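Local coordinates for protein endo-beta-1,4-xylanase Xyn10C (Pseudomonas cellulosa, PDB 1GNY) that cleaves internal linkages of the xylan backbone, the part given here being its family 15 carbohydrate-binding module, which binds xylan and xylooligosaccharides, at residues F35-G41 against I130-P136; L54-A60 against L108-E114. One frame throughout, in Å; residues are numbered along the deposited sequence.

Contact 1. Residues F35-G41 against I130-P136; sequences FAALGDG and IQAKGTP
Asp40 meets Lys133 and Gly134 through two torsions: CG sits opposite the backbone N (chi1 -179°), which swings the carboxylate across to 130-136, and on the other side the lysine chain folds back on itself at chi2 and chi3 and returns its amino group to the same carboxylate. Asp40 OD1 accepts the backbone N of Gly134 at 2.9 Å with its anti lone pair, in a fairly straight bond (161° at the hydrogen). Lys133 NZ then reaches Asp40 OD2 at 3.3 Å, a salt bridge whose hydrogen bonds to both carboxylate oxygens are weak, so the backbone amide is probably the firmer grip on OD1, with the amino group adding mainly charge. A few atoms away, Gly41 N donates to Ala132 O at 2.9 Å, tying the two backbones directly just beyond the aspartate.

Pro136 lays its ring against the backbone of Gly39, CG lying 3.5 Å from Gly39 C, while its CB touches Ala37 CB at 4.0 Å. Ala37 is the centre of an inverse gamma turn, which turns the chain out of its strand and sets that methyl toward both Pro136 and Ala132. One water links Asp40 N to Gly134 O. Deeper in, the ring of Phe35 comes within 4.0 Å of Ile130 O, measured from CZ, and its CE1 packs on Ile130 CG2. Gln131 has its amide held by Ser18 and Gln77, and its side chain lies about 5 Å from that of the carbohydrate-binding Asn16.

The contact thus joins the ends of strands 32-36 and 126-133, which belong to different sheets of the module. Phe69 of helix 67-72 covers Ala37, Ala132 and Pro136, while strand 139-149 backs Phe35 and Ile130 through Ile140 and Ile142.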
ATOM      1  N   PHE A  35       1.960  10.253   5.139  1.00 12.45           N
ATOM      2  CA  PHE A  35       2.158   9.791   6.513  1.00 12.54           C
ATOM      3  C   PHE A  35       3.611   9.974   6.979  1.00 12.68           C
ATOM      4  O   PHE A  35       4.563   9.988   6.163  1.00 13.34           O
ATOM      5  CB  PHE A  35       1.674   8.349   6.724  1.00 12.18           C
ATOM      6  CG  PHE A  35       2.513   7.277   6.070  1.00 11.85           C
ATOM      7  CD1 PHE A  35       2.256   6.884   4.741  1.00 12.20           C
ATOM      8  CD2 PHE A  35       3.482   6.587   6.783  1.00 13.28           C
ATOM      9  CE1 PHE A  35       2.991   5.903   4.147  1.00 13.97           C
ATOM     10  CE2 PHE A  35       4.222   5.584   6.181  1.00 14.44           C
ATOM     11  CZ  PHE A  35       3.958   5.227   4.856  1.00 13.89           C
ATOM     12  N   ALA A  36       3.748  10.110   8.300  1.00 12.80           N
ATOM     13  CA  ALA A  36       5.037  10.127   8.991  1.00 13.24           C
ATOM     14  C   ALA A  36       5.499   8.668   9.199  1.00 13.29           C
ATOM     15  O   ALA A  36       4.812   7.840   9.833  1.00 13.87           O
ATOM     16  CB  ALA A  36       4.927  10.836  10.330  1.00 13.50           C
ATOM     17  N   ALA A  37       6.630   8.324   8.599  1.00 14.29           N
ATOM     18  CA  ALA A  37       7.183   6.965   8.661  1.00 14.07           C
ATOM     19  C   ALA A  37       7.958   6.769   9.984  1.00 15.48           C
ATOM     20  O   ALA A  37       9.198   6.781  10.042  1.00 15.24           O
ATOM     21  CB  ALA A  37       8.075   6.697   7.450  1.00 14.67           C
ATOM     22  N   LEU A  38       7.189   6.619  11.046  1.00 14.52           N
ATOM     23  CA  LEU A  38       7.735   6.606  12.426  1.00 14.85           C
ATOM     24  C   LEU A  38       8.539   5.380  12.819  1.00 15.15           C
ATOM     25  O   LEU A  38       9.436   5.478  13.672  1.00 16.68           O
ATOM     26  CB  LEU A  38       6.620   6.807  13.453  1.00 15.75           C
ATOM     27  CG  LEU A  38       5.885   8.147  13.332  1.00 16.10           C
ATOM     28  CD1 LEU A  38       4.612   8.124  14.182  1.00 17.70           C
ATOM     29  CD2 LEU A  38       6.772   9.349  13.615  1.00 18.89           C
ATOM     30  N   GLY A  39       8.218   4.249  12.245  1.00 14.82           N
ATOM     31  CA  GLY A  39       8.919   2.989  12.535  1.00 15.82           C
ATOM     32  C   GLY A  39       8.533   1.845  11.630  1.00 15.76           C
ATOM     33  O   GLY A  39       7.690   1.977  10.749  1.00 15.32           O
ATOM     34  N   ASP A  40       9.179   0.691  11.820  1.00 16.08           N
ATOM     35  CA  ASP A  40       8.864  -0.518  11.053  1.00 16.12           C
ATOM     36  C   ASP A  40       7.371  -0.869  11.220  1.00 15.59           C
ATOM     37  O   ASP A  40       6.833  -0.829  12.335  1.00 15.69           O
ATOM     38  CB  ASP A  40       9.750  -1.694  11.524  1.00 16.85           C
ATOM     39  CG  ASP A  40       9.493  -2.959  10.763  1.00 18.53           C
ATOM     40  OD1 ASP A  40      10.064  -3.161   9.656  1.00 18.50           O
ATOM     41  OD2 ASP A  40       8.708  -3.835  11.207  1.00 22.41           O
ATOM     42  N   GLY A  41       6.712  -1.127  10.100  1.00 14.11           N
ATOM     43  CA  GLY A  41       5.294  -1.465  10.074  1.00 13.53           C
ATOM     44  C   GLY A  41       4.313  -0.308  10.088  1.00 13.58           C
ATOM     45  O   GLY A  41       3.129  -0.566  10.078  1.00 12.37           O
ATOM     46  N   ILE A 130       0.453   0.648   1.951  1.00 11.47           N
ATOM     47  CA  ILE A 130       1.928   0.689   1.833  1.00 11.91           C
ATOM     48  C   ILE A 130       2.504   1.027   3.192  1.00 12.62           C
ATOM     49  O   ILE A 130       1.959   1.867   3.911  1.00 13.29           O
ATOM     50  CB  ILE A 130       2.387   1.674   0.703  1.00 11.24           C
ATOM     51  CG1 ILE A 130       3.877   1.473   0.375  1.00 13.56           C
ATOM     52  CG2 ILE A 130       1.998   3.102   1.018  1.00 12.36           C
ATOM     53  CD1 ILE A 130       4.339   2.283  -0.870  1.00 14.55           C
ATOM     54  N   GLN A 131       3.609   0.385   3.550  1.00 12.35           N
ATOM     55  CA  GLN A 131       4.222   0.572   4.867  1.00 12.17           C
ATOM     56  C   GLN A 131       5.750   0.599   4.790  1.00 12.98           C
ATOM     57  O   GLN A 131       6.330   0.003   3.857  1.00 12.65           O
ATOM     58  CB  GLN A 131       3.769  -0.507   5.872  1.00 11.49           C
ATOM     59  CG  GLN A 131       4.167  -1.946   5.465  1.00 12.46           C
ATOM     60  CD  GLN A 131       3.648  -3.006   6.447  1.00 15.95           C
ATOM     61  OE1 GLN A 131       2.908  -2.663   7.385  1.00 15.21           O
ATOM     62  NE2 GLN A 131       4.051  -4.291   6.241  1.00 18.42           N
ATOM     63  N   ALA A 132       6.352   1.262   5.749  1.00 14.60           N
ATOM     64  CA  ALA A 132       7.798   1.322   5.847  1.00 14.81           C
ATOM     65  C   ALA A 132       8.304   0.056   6.546  1.00 15.66           C
ATOM     66  O   ALA A 132       7.657  -0.471   7.450  1.00 14.69           O
ATOM     67  CB  ALA A 132       8.209   2.545   6.627  1.00 15.61           C
ATOM     68  N   LYS A 133       9.479  -0.399   6.143  1.00 16.29           N
ATOM     69  CA  LYS A 133      10.134  -1.548   6.782  1.00 17.79           C
ATOM     70  C   LYS A 133      11.605  -1.211   7.052  1.00 18.85           C
ATOM     71  O   LYS A 133      12.303  -0.749   6.156  1.00 20.12           O
ATOM     72  CB  LYS A 133      10.094  -2.811   5.916  1.00 19.00           C
ATOM     73  CG  LYS A 133       8.709  -3.320   5.470  1.00 21.40           C
ATOM     74  CD  LYS A 133       7.929  -3.859   6.591  1.00 25.97           C
ATOM     75  CE  LYS A 133       8.291  -5.311   6.981  1.00 28.30           C
ATOM     76  NZ  LYS A 133       7.803  -5.464   8.439  1.00 32.67           N
ATOM     77  N   GLY A 134      12.054  -1.525   8.254  1.00 18.93           N
ATOM     78  CA  GLY A 134      13.427  -1.300   8.699  1.00 19.66           C
ATOM     79  C   GLY A 134      13.496  -0.309   9.853  1.00 18.88           C
ATOM     80  O   GLY A 134      12.832  -0.499  10.850  1.00 19.70           O
ATOM     81  N   THR A 135      14.345   0.714   9.733  1.00 19.26           N
ATOM     82  CA  THR A 135      14.447   1.780  10.709  1.00 19.76           C
ATOM     83  C   THR A 135      14.198   3.139  10.014  1.00 18.86           C
ATOM     84  O   THR A 135      15.116   3.899   9.771  1.00 18.60           O
ATOM     85  CB  THR A 135      15.863   1.735  11.411  1.00 21.26           C
ATOM     86  OG1 THR A 135      16.098   0.414  11.955  1.00 24.91           O
ATOM     87  CG2 THR A 135      15.915   2.655  12.592  1.00 22.54           C
ATOM     88  N   PRO A 136      12.946   3.426   9.656  1.00 16.94           N
ATOM     89  CA  PRO A 136      12.637   4.616   8.856  1.00 16.49           C
ATOM     90  C   PRO A 136      12.627   5.939   9.587  1.00 15.98           C
ATOM     91  O   PRO A 136      12.652   6.022  10.828  1.00 16.59           O
ATOM     92  CB  PRO A 136      11.203   4.328   8.363  1.00 16.28           C
ATOM     93  CG  PRO A 136      10.620   3.505   9.437  1.00 16.22           C
ATOM     94  CD  PRO A 136      11.728   2.650   9.946  1.00 16.89           C
TER
HETATM   95  O   HOH W   1      11.702   7.959  12.764  1.00 31.67           O
HETATM   96  O   HOH W   2      11.515   0.718  13.555  1.00 27.00           O

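Contact 2. Residues L54-A60 against L108-E114; sequences LEDAVIA and LTCTIDE
Ile112 packs its CD1 on Ile59 CD1 at 3.8 Å and on Leu54 CB at 4.1 Å, the two isoleucine chains crossing at a slant. Beside it the backbones pair: Ile59 N donates to Cys110 O at 2.8 Å and Cys110 N returns to Ile59 O. Ala57 O takes Ile112 N in a fairly straight bond (165° at the hydrogen). Strands 58-65 and 106-111 are antiparallel neighbours here, Ile59-Cys110 forming a hydrogen-bonded pair between the non-hydrogen-bonded pairs Val58-Thr111 and Ala60-Thr109. Ahead of the strand, a type II turn from Leu54 to Ala57 presents Asp56 N to Ile112 O at 2.7 Å, in a more bent bond. Glu55, its chain bent at chi2 (-67°), uses the syn lone pair of OE1 to accept Glu114 N at 2.9 Å, and its OE2 accepts Phe119 N. An alanine in place of Glu55 is likely to leave both of those amides without their acceptor and the 112-114 backbone freer to shift. One water donates to Asp56 OD1 and, weakly, to Asp113 OD1. Farther out, Lys118 pairs with Glu114, Cys93 is disulfide-bonded to Cys110, and Ile78 packs against Ile59 and Cys110.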
ATOM      1  N   LEU A  54      -9.521 -10.458  -6.505  1.00 14.56           N
ATOM      2  CA  LEU A  54      -8.195  -9.818  -6.521  1.00 14.49           C
ATOM      3  C   LEU A  54      -7.004 -10.714  -6.874  1.00 14.93           C
ATOM      4  O   LEU A  54      -5.891 -10.212  -7.034  1.00 14.37           O
ATOM      5  CB  LEU A  54      -7.950  -9.077  -5.190  1.00 14.92           C
ATOM      6  CG  LEU A  54      -8.616  -7.725  -5.078  1.00 13.35           C
ATOM      7  CD1 LEU A  54      -8.621  -7.267  -3.593  1.00 13.85           C
ATOM      8  CD2 LEU A  54      -7.996  -6.656  -5.983  1.00 16.32           C
ATOM      9  N   GLU A  55      -7.226 -12.011  -7.057  1.00 15.69           N
ATOM     10  CA  GLU A  55      -6.099 -12.876  -7.445  1.00 16.26           C
ATOM     11  C   GLU A  55      -5.624 -12.476  -8.838  1.00 16.85           C
ATOM     12  O   GLU A  55      -6.447 -12.231  -9.728  1.00 17.26           O
ATOM     13  CB  GLU A  55      -6.490 -14.357  -7.390  1.00 16.47           C
ATOM     14  CG  GLU A  55      -6.683 -14.893  -5.984  1.00 17.33           C
ATOM     15  CD  GLU A  55      -5.379 -14.947  -5.179  1.00 17.58           C
ATOM     16  OE1 GLU A  55      -4.287 -14.986  -5.807  1.00 17.71           O
ATOM     17  OE2 GLU A  55      -5.460 -14.938  -3.936  1.00 17.80           O
ATOM     18  N   ASP A  56      -4.295 -12.368  -9.004  1.00 17.62           N
ATOM     19  CA  ASP A  56      -3.644 -11.930 -10.260  1.00 18.13           C
ATOM     20  C   ASP A  56      -3.871 -10.432 -10.589  1.00 17.23           C
ATOM     21  O   ASP A  56      -3.518  -9.961 -11.666  1.00 17.61           O
ATOM     22  CB  ASP A  56      -4.015 -12.849 -11.445  1.00 19.38           C
ATOM     23  CG  ASP A  56      -3.588 -14.296 -11.217  1.00 23.10           C
ATOM     24  OD1 ASP A  56      -2.464 -14.542 -10.760  1.00 23.76           O
ATOM     25  OD2 ASP A  56      -4.329 -15.257 -11.448  1.00 28.64           O
ATOM     26  N   ALA A  57      -4.377  -9.668  -9.622  1.00 15.94           N
ATOM     27  CA  ALA A  57      -4.537  -8.221  -9.790  1.00 15.98           C
ATOM     28  C   ALA A  57      -3.182  -7.536  -9.610  1.00 15.77           C
ATOM     29  O   ALA A  57      -2.320  -8.037  -8.890  1.00 17.46           O
ATOM     30  CB  ALA A  57      -5.529  -7.645  -8.782  1.00 15.67           C
ATOM     31  N   VAL A  58      -3.009  -6.409 -10.276  1.00 16.44           N
ATOM     32  CA  VAL A  58      -1.793  -5.583 -10.172  1.00 16.73           C
ATOM     33  C   VAL A  58      -2.123  -4.248  -9.517  1.00 15.49           C
ATOM     34  O   VAL A  58      -2.947  -3.501 -10.032  1.00 15.45           O
ATOM     35  CB  VAL A  58      -1.141  -5.331 -11.533  1.00 17.48           C
ATOM     36  CG1 VAL A  58       0.105  -4.482 -11.389  1.00 19.68           C
ATOM     37  CG2 VAL A  58      -0.814  -6.680 -12.175  1.00 19.05           C
ATOM     38  N   ILE A  59      -1.478  -3.973  -8.386  1.00 15.20           N
ATOM     39  CA  ILE A  59      -1.590  -2.692  -7.677  1.00 15.11           C
ATOM     40  C   ILE A  59      -0.442  -1.803  -8.140  1.00 15.50           C
ATOM     41  O   ILE A  59       0.731  -2.224  -8.069  1.00 17.52           O
ATOM     42  CB  ILE A  59      -1.502  -2.902  -6.137  1.00 14.75           C
ATOM     43  CG1 ILE A  59      -2.569  -3.894  -5.662  1.00 15.56           C
ATOM     44  CG2 ILE A  59      -1.623  -1.577  -5.388  1.00 14.00           C
ATOM     45  CD1 ILE A  59      -2.287  -4.448  -4.292  1.00 19.64           C
ATOM     46  N   ALA A  60      -0.757  -0.612  -8.614  1.00 15.41           N
ATOM     47  CA  ALA A  60       0.290   0.354  -9.005  1.00 15.28           C
ATOM     48  C   ALA A  60       0.100   1.626  -8.188  1.00 14.95           C
ATOM     49  O   ALA A  60      -0.986   2.228  -8.218  1.00 15.21           O
ATOM     50  CB  ALA A  60       0.225   0.654 -10.478  1.00 16.16           C
ATOM     51  N   LEU A 108       5.496   2.289  -8.018  1.00 18.09           N
ATOM     52  CA  LEU A 108       5.746   0.993  -7.402  1.00 17.87           C
ATOM     53  C   LEU A 108       4.574   0.063  -7.680  1.00 18.83           C
ATOM     54  O   LEU A 108       3.428   0.477  -7.645  1.00 17.65           O
ATOM     55  CB  LEU A 108       5.921   1.140  -5.897  1.00 18.21           C
ATOM     56  CG  LEU A 108       7.043   2.085  -5.462  1.00 19.21           C
ATOM     57  CD1 LEU A 108       7.113   2.158  -3.961  1.00 22.22           C
ATOM     58  CD2 LEU A 108       8.397   1.671  -6.022  1.00 20.97           C
ATOM     59  N   THR A 109       4.883  -1.191  -7.990  1.00 18.89           N
ATOM     60  CA  THR A 109       3.851  -2.160  -8.332  1.00 19.46           C
ATOM     61  C   THR A 109       3.929  -3.432  -7.495  1.00 19.17           C
ATOM     62  O   THR A 109       4.995  -3.810  -6.955  1.00 19.62           O
ATOM     63  CB  THR A 109       3.814  -2.500  -9.838  1.00 20.27           C
ATOM     64  OG1 THR A 109       4.966  -3.278 -10.183  1.00 23.24           O
ATOM     65  CG2 THR A 109       3.866  -1.290 -10.730  1.00 20.77           C
ATOM     66  N   CYS A 110       2.777  -4.096  -7.400  1.00 17.53           N
ATOM     67  CA  CYS A 110       2.635  -5.297  -6.605  1.00 17.77           C
ATOM     68  C   CYS A 110       1.587  -6.190  -7.210  1.00 18.43           C
ATOM     69  O   CYS A 110       0.456  -5.759  -7.406  1.00 18.50           O
ATOM     70  CB  CYS A 110       2.208  -4.951  -5.172  1.00 18.53           C
ATOM     71  SG  CYS A 110       1.976  -6.370  -4.089  1.00 19.28           S
ATOM     72  N   THR A 111       1.969  -7.414  -7.545  1.00 18.15           N
ATOM     73  CA  THR A 111       1.009  -8.405  -8.074  1.00 19.09           C
ATOM     74  C   THR A 111       0.509  -9.312  -6.937  1.00 18.78           C
ATOM     75  O   THR A 111       1.301  -9.922  -6.209  1.00 19.42           O
ATOM     76  CB  THR A 111       1.621  -9.277  -9.175  1.00 19.24           C
ATOM     77  OG1 THR A 111       1.947  -8.473 -10.306  1.00 19.37           O
ATOM     78  CG2 THR A 111       0.624 -10.263  -9.734  1.00 21.45           C
ATOM     79  N   ILE A 112      -0.807  -9.403  -6.801  1.00 18.57           N
ATOM     80  CA  ILE A 112      -1.418 -10.302  -5.815  1.00 18.96           C
ATOM     81  C   ILE A 112      -1.490 -11.701  -6.437  1.00 19.71           C
ATOM     82  O   ILE A 112      -2.098 -11.887  -7.480  1.00 19.71           O
ATOM     83  CB  ILE A 112      -2.846  -9.827  -5.401  1.00 18.92           C
ATOM     84  CG1 ILE A 112      -2.783  -8.471  -4.681  1.00 19.09           C
ATOM     85  CG2 ILE A 112      -3.532 -10.894  -4.547  1.00 19.18           C
ATOM     86  CD1 ILE A 112      -4.173  -7.769  -4.464  1.00 21.90           C
ATOM     87  N   ASP A 113      -0.862 -12.674  -5.796  1.00 21.73           N
ATOM     88  CA  ASP A 113      -0.849 -14.058  -6.286  1.00 22.88           C
ATOM     89  C   ASP A 113      -0.613 -15.040  -5.115  1.00 24.07           C
ATOM     90  O   ASP A 113       0.532 -15.297  -4.733  1.00 24.91           O
ATOM     91  CB  ASP A 113       0.236 -14.214  -7.349  1.00 24.12           C
ATOM     92  CG  ASP A 113       0.290 -15.617  -7.960  1.00 26.41           C
ATOM     93  OD1 ASP A 113      -0.644 -16.430  -7.778  1.00 26.62           O
ATOM     94  OD2 ASP A 113       1.273 -15.987  -8.641  1.00 31.62           O
ATOM     95  N   GLU A 114      -1.706 -15.546  -4.557  1.00 23.67           N
ATOM     96  CA  GLU A 114      -1.682 -16.531  -3.469  1.00 24.32           C
ATOM     97  C   GLU A 114      -2.091 -17.910  -3.995  1.00 25.30           C
ATOM     98  O   GLU A 114      -3.047 -18.055  -4.754  1.00 24.08           O
ATOM     99  CB  GLU A 114      -2.568 -16.108  -2.298  1.00 24.41           C
ATOM    100  CG  GLU A 114      -2.037 -14.880  -1.541  1.00 23.48           C
ATOM    101  CD  GLU A 114      -0.774 -15.189  -0.747  1.00 25.55           C
ATOM    102  OE1 GLU A 114      -0.853 -15.911   0.266  1.00 24.79           O
ATOM    103  OE2 GLU A 114       0.311 -14.725  -1.157  1.00 26.39           O
TER
HETATM  104  O   HOH W   3      -3.371 -16.645  -7.604  1.00 30.81           O
HETATM  105  O   HOH W   4      -1.370 -16.973 -11.081  1.00 42.90           O

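Overall arrangement
Both contacts are partly buried and lie on opposite sides of the chain's centre, their own centres about 21 Å apart, yet they meet where Ile130 CD1 packs on Leu108 CD1 at 4.2 Å. Contact 2 pairs two strands within one sheet, so backbone bonds and an inward apolar face dominate, with water-bridged acids at its outer end. Contact 1 joins the end of strand 32-36, of that same sheet, to strand 126-133 of the other: fewer backbone bonds, apolar groups from alanine and proline to phenylalanine inside and a lysine-aspartate pair at the partly exposed edge. Strand 139-149 backs both, and strand 75-82 touches side chains of each. The side chains of Lys133 and Glu114 lie about 5 and 7 Å from bound xylose units.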